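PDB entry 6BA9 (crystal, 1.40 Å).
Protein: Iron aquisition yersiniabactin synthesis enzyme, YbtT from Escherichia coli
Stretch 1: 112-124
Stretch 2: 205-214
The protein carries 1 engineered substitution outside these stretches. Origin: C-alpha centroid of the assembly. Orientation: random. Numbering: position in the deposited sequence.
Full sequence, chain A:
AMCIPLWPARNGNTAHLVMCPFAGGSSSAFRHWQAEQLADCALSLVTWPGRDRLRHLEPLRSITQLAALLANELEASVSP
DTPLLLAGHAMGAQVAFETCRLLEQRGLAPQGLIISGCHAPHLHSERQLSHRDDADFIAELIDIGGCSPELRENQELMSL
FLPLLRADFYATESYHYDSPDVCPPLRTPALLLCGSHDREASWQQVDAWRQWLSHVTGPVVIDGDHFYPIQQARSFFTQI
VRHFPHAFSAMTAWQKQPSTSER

Stretch 1, residues 112-124: GLIISGCHAPHLH
Stretch 2, residues 205-214: QVDAWRQWLS

Residues 112-116 form an extended strand, L113 to S116 having phi/psi near -120/120, that runs into a loop; G117 makes the bend at 54/47, a positive phi that by itself favours glycine. C118 to A120 are extended again (-148/137, -68/156, -72/160), and a type I turn spans A120 to L123, with P121 at -69/-14, H122 at -91/4 and L123 N bonded to A120 O at 3.0 Å. The second stretch enters as helix at Q205 and tightens into a 3-10 segment at 208-211. In the register, H119 CA lies 4.5 Å from Q205 CA and A120 CA lies 4.8 Å from W209 CA. Toward the strand the stretches diverge, and L113 CA is 9.8 Å from L213 CA. The two stretches bury 773 Å² together, and W209, Q205 and P121 have the largest areas covered.

W209 (chi1 -84°, m; chi2 96°) leaves its CA sideways, but its indole ends nearer the first stretch and is held between two layers. Over one face, I115 CG2 lies 3.5 Å from the centroid of the W209 five-membered ring, 14° off the normal; I115 is m, m. Over the opposite face, A120 CA sits 3.6 Å from the same centroid and P121 CD 3.4 Å from that of the W209 six-membered ring, 14° and 10° off the normal. In the ring plane, W209 NE1 donates to C118 O at 2.9 Å (N-H...O 140°), so the buried polar edge is satisfied while both faces pack on carbon.

P121, with a C-gamma exo pucker, serves two tryptophans: its CD also stands 3.7 Å from the centroid of the W212 five-membered ring, 19° off the normal. W212 (m, chi2 84°) donates from NE1 to H122 ND1 at 3.0 Å and a nearly straight 167°, which identifies ND1 as the acceptor. H122 (chi1 63°, p; chi2 -74°) meets W212 rim to rim, its ring centroid 5.2 Å from that of the W212 five-membered ring and the planes at 28°.

Q205 secures the other end through backbone and side chain. Its folded m, m chain (chi1 -70°, chi2 -81°, chi3 86°) brings Q205 NE2 to H124 O at 2.9 Å (144°). A120 N reaches Q205 O at 3.2 Å and 133°, a weak bond, and H119 CA approaches Q205 O at 3.5 Å in a CA-H...O contact. A208, three residues further along, points its CB toward the first stretch, with A208 CB 3.7 Å from A120 CB and 3.6 Å from CD1 of L123 (m, t).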

# COMPACT_ATOMS: atom_id res chain seq x y z
N GLY A 112 3.42 9.86 10.14
CA GLY A 112 3.08 10.20 8.78
C GLY A 112 2.38 9.05 8.10
O GLY A 112 2.61 7.89 8.45
N LEU A 113 1.53 9.39 7.13
CA LEU A 113 0.79 8.46 6.29
C LEU A 113 1.00 8.86 4.83
O LEU A 113 0.77 10.03 4.47
CB LEU A 113 -0.70 8.51 6.61
CG LEU A 113 -1.60 7.67 5.71
CD1 LEU A 113 -1.25 6.16 5.79
CD2 LEU A 113 -3.07 7.95 6.05
N ILE A 114 1.43 7.91 4.00
CA ILE A 114 1.67 8.13 2.58
C ILE A 114 0.68 7.26 1.79
O ILE A 114 0.76 6.01 1.84
CB ILE A 114 3.13 7.87 2.17
CG1 ILE A 114 4.10 8.76 2.98
CG2 ILE A 114 3.31 8.12 0.67
CD1 ILE A 114 4.76 8.07 4.13
N ILE A 115 -0.25 7.91 1.09
CA ILE A 115 -1.27 7.28 0.27
C ILE A 115 -0.84 7.47 -1.18
O ILE A 115 -0.74 8.61 -1.65
CB ILE A 115 -2.63 7.96 0.53
CG1 ILE A 115 -3.07 7.74 1.97
CG2 ILE A 115 -3.69 7.53 -0.48
CD1 ILE A 115 -3.37 6.35 2.32
N SER A 116 -0.56 6.38 -1.88
CA SER A 116 -0.04 6.43 -3.24
C SER A 116 -0.95 5.66 -4.20
O SER A 116 -1.32 4.51 -3.94
CB SER A 116 1.35 5.84 -3.20
OG SER A 116 1.98 5.77 -4.47
N GLY A 117 -1.26 6.28 -5.35
CA GLY A 117 -1.87 5.56 -6.45
C GLY A 117 -3.12 4.78 -6.11
O GLY A 117 -3.26 3.62 -6.53
N CYS A 118 -4.06 5.42 -5.40
CA CYS A 118 -5.27 4.75 -4.95
C CYS A 118 -6.41 5.74 -4.92
O CYS A 118 -6.24 6.86 -4.45
CB CYS A 118 -5.05 4.20 -3.54
SG CYS A 118 -6.37 3.13 -2.93
N HIS A 119 -7.58 5.32 -5.41
CA HIS A 119 -8.78 6.12 -5.26
C HIS A 119 -9.20 6.19 -3.80
O HIS A 119 -8.90 5.31 -2.98
CB HIS A 119 -9.92 5.51 -6.08
CG HIS A 119 -10.26 4.13 -5.65
ND1 HIS A 119 -9.51 3.03 -6.03
CD2 HIS A 119 -11.23 3.66 -4.83
CE1 HIS A 119 -10.02 1.95 -5.46
NE2 HIS A 119 -11.06 2.30 -4.74
N ALA A 120 -9.94 7.24 -3.46
CA ALA A 120 -10.37 7.46 -2.09
C ALA A 120 -11.46 6.47 -1.66
O ALA A 120 -12.13 5.87 -2.51
CB ALA A 120 -10.91 8.87 -1.97
N PRO A 121 -11.66 6.28 -0.34
CA PRO A 121 -12.56 5.20 0.12
C PRO A 121 -14.05 5.41 -0.17
O PRO A 121 -14.79 4.42 -0.06
CB PRO A 121 -12.29 5.13 1.63
CG PRO A 121 -10.91 5.70 1.79
CD PRO A 121 -10.83 6.79 0.77
N HIS A 122 -14.50 6.60 -0.55
CA HIS A 122 -15.88 6.77 -0.97
C HIS A 122 -16.06 6.59 -2.47
O HIS A 122 -17.18 6.77 -2.98
CB HIS A 122 -16.43 8.14 -0.54
CG HIS A 122 -15.71 9.29 -1.16
ND1 HIS A 122 -14.45 9.67 -0.77
CD2 HIS A 122 -16.09 10.16 -2.13
CE1 HIS A 122 -14.07 10.72 -1.48
NE2 HIS A 122 -15.05 11.03 -2.32
N LEU A 123 -15.00 6.23 -3.18
CA LEU A 123 -15.03 6.00 -4.62
C LEU A 123 -14.76 4.53 -4.93
O LEU A 123 -14.46 3.73 -4.05
CB LEU A 123 -13.99 6.89 -5.30
CG LEU A 123 -14.08 8.40 -5.04
CD1 LEU A 123 -12.96 9.13 -5.72
CD2 LEU A 123 -15.43 8.95 -5.52
N HIS A 124 -14.92 4.19 -6.20
CA HIS A 124 -14.51 2.89 -6.73
C HIS A 124 -13.44 3.09 -7.79
O HIS A 124 -13.40 4.11 -8.48
CB HIS A 124 -15.70 2.16 -7.37
CG HIS A 124 -16.87 1.97 -6.46
ND1 HIS A 124 -17.01 0.86 -5.65
CD2 HIS A 124 -17.98 2.72 -6.26
CE1 HIS A 124 -18.15 0.95 -4.97
NE2 HIS A 124 -18.75 2.07 -5.33
N GLN A 205 -8.98 10.92 -8.76
CA GLN A 205 -9.30 9.82 -7.84
C GLN A 205 -8.46 9.89 -6.56
O GLN A 205 -8.95 9.57 -5.47
CB GLN A 205 -9.10 8.48 -8.57
CG GLN A 205 -10.13 8.15 -9.67
CD GLN A 205 -11.45 7.59 -9.16
OE1 GLN A 205 -12.34 8.35 -8.80
NE2 GLN A 205 -11.60 6.25 -9.15
N VAL A 206 -7.19 10.29 -6.68
CA VAL A 206 -6.32 10.41 -5.52
C VAL A 206 -6.64 11.67 -4.72
O VAL A 206 -6.67 11.64 -3.48
CB VAL A 206 -4.84 10.35 -5.95
CG1 VAL A 206 -3.94 10.49 -4.76
CG2 VAL A 206 -4.54 9.05 -6.69
N ASP A 207 -6.91 12.78 -5.41
CA ASP A 207 -7.20 14.04 -4.73
C ASP A 207 -8.40 13.92 -3.79
O ASP A 207 -8.47 14.64 -2.78
CB ASP A 207 -7.48 15.11 -5.79
CG ASP A 207 -7.66 16.49 -5.19
OD1 ASP A 207 -6.73 17.00 -4.56
OD2 ASP A 207 -8.77 17.04 -5.38
N ALA A 208 -9.35 13.05 -4.12
CA ALA A 208 -10.54 12.85 -3.30
C ALA A 208 -10.22 12.34 -1.90
O ALA A 208 -11.09 12.38 -1.01
CB ALA A 208 -11.48 11.90 -4.03
N TRP A 209 -8.99 11.88 -1.67
CA TRP A 209 -8.62 11.51 -0.31
C TRP A 209 -8.66 12.69 0.66
O TRP A 209 -8.70 12.48 1.88
CB TRP A 209 -7.23 10.90 -0.29
CG TRP A 209 -7.15 9.41 -0.61
CD1 TRP A 209 -6.88 8.85 -1.82
CD2 TRP A 209 -7.31 8.33 0.31
NE1 TRP A 209 -6.87 7.48 -1.72
CE2 TRP A 209 -7.13 7.14 -0.42
CE3 TRP A 209 -7.60 8.26 1.66
CZ2 TRP A 209 -7.23 5.88 0.18
CZ3 TRP A 209 -7.69 7.01 2.25
CH2 TRP A 209 -7.50 5.85 1.51
N ARG A 210 -8.65 13.92 0.15
CA ARG A 210 -8.70 15.06 1.04
C ARG A 210 -9.99 15.10 1.84
O ARG A 210 -10.04 15.79 2.86
CB ARG A 210 -8.47 16.36 0.26
CG ARG A 210 -7.06 16.48 -0.33
CD ARG A 210 -6.79 17.84 -1.01
NE ARG A 210 -7.69 18.03 -2.14
CZ ARG A 210 -8.80 18.75 -2.13
NH1 ARG A 210 -9.16 19.40 -1.04
NH2 ARG A 210 -9.55 18.80 -3.23
N GLN A 211 -11.02 14.35 1.43
CA GLN A 211 -12.25 14.27 2.21
C GLN A 211 -12.03 13.55 3.54
O GLN A 211 -12.82 13.73 4.47
CB GLN A 211 -13.33 13.51 1.44
CG GLN A 211 -13.77 14.14 0.11
CD GLN A 211 -14.67 15.32 0.33
OE1 GLN A 211 -15.32 15.43 1.36
NE2 GLN A 211 -14.73 16.20 -0.65
N TRP A 212 -10.95 12.77 3.65
CA TRP A 212 -10.73 11.85 4.76
C TRP A 212 -9.58 12.26 5.67
O TRP A 212 -9.33 11.58 6.69
CB TRP A 212 -10.43 10.45 4.18
CG TRP A 212 -11.55 9.86 3.43
CD1 TRP A 212 -11.88 10.07 2.12
CD2 TRP A 212 -12.54 8.96 3.94
NE1 TRP A 212 -13.00 9.35 1.79
CE2 TRP A 212 -13.43 8.66 2.90
CE3 TRP A 212 -12.75 8.37 5.20
CZ2 TRP A 212 -14.49 7.80 3.06
CZ3 TRP A 212 -13.81 7.52 5.35
CH2 TRP A 212 -14.67 7.24 4.29
N LEU A 213 -8.86 13.33 5.36
CA LEU A 213 -7.56 13.63 5.95
C LEU A 213 -7.51 15.10 6.32
O LEU A 213 -7.63 15.97 5.45
CB LEU A 213 -6.45 13.29 4.95
CG LEU A 213 -6.40 11.84 4.46
CD1 LEU A 213 -5.41 11.71 3.29
CD2 LEU A 213 -6.02 10.91 5.60
N SER A 214 -7.35 15.39 7.62
CA SER A 214 -7.34 16.78 8.09
C SER A 214 -6.06 17.54 7.79
O SER A 214 -6.08 18.78 7.71
CB SER A 214 -7.59 16.80 9.59
OG SER A 214 -8.87 16.28 9.84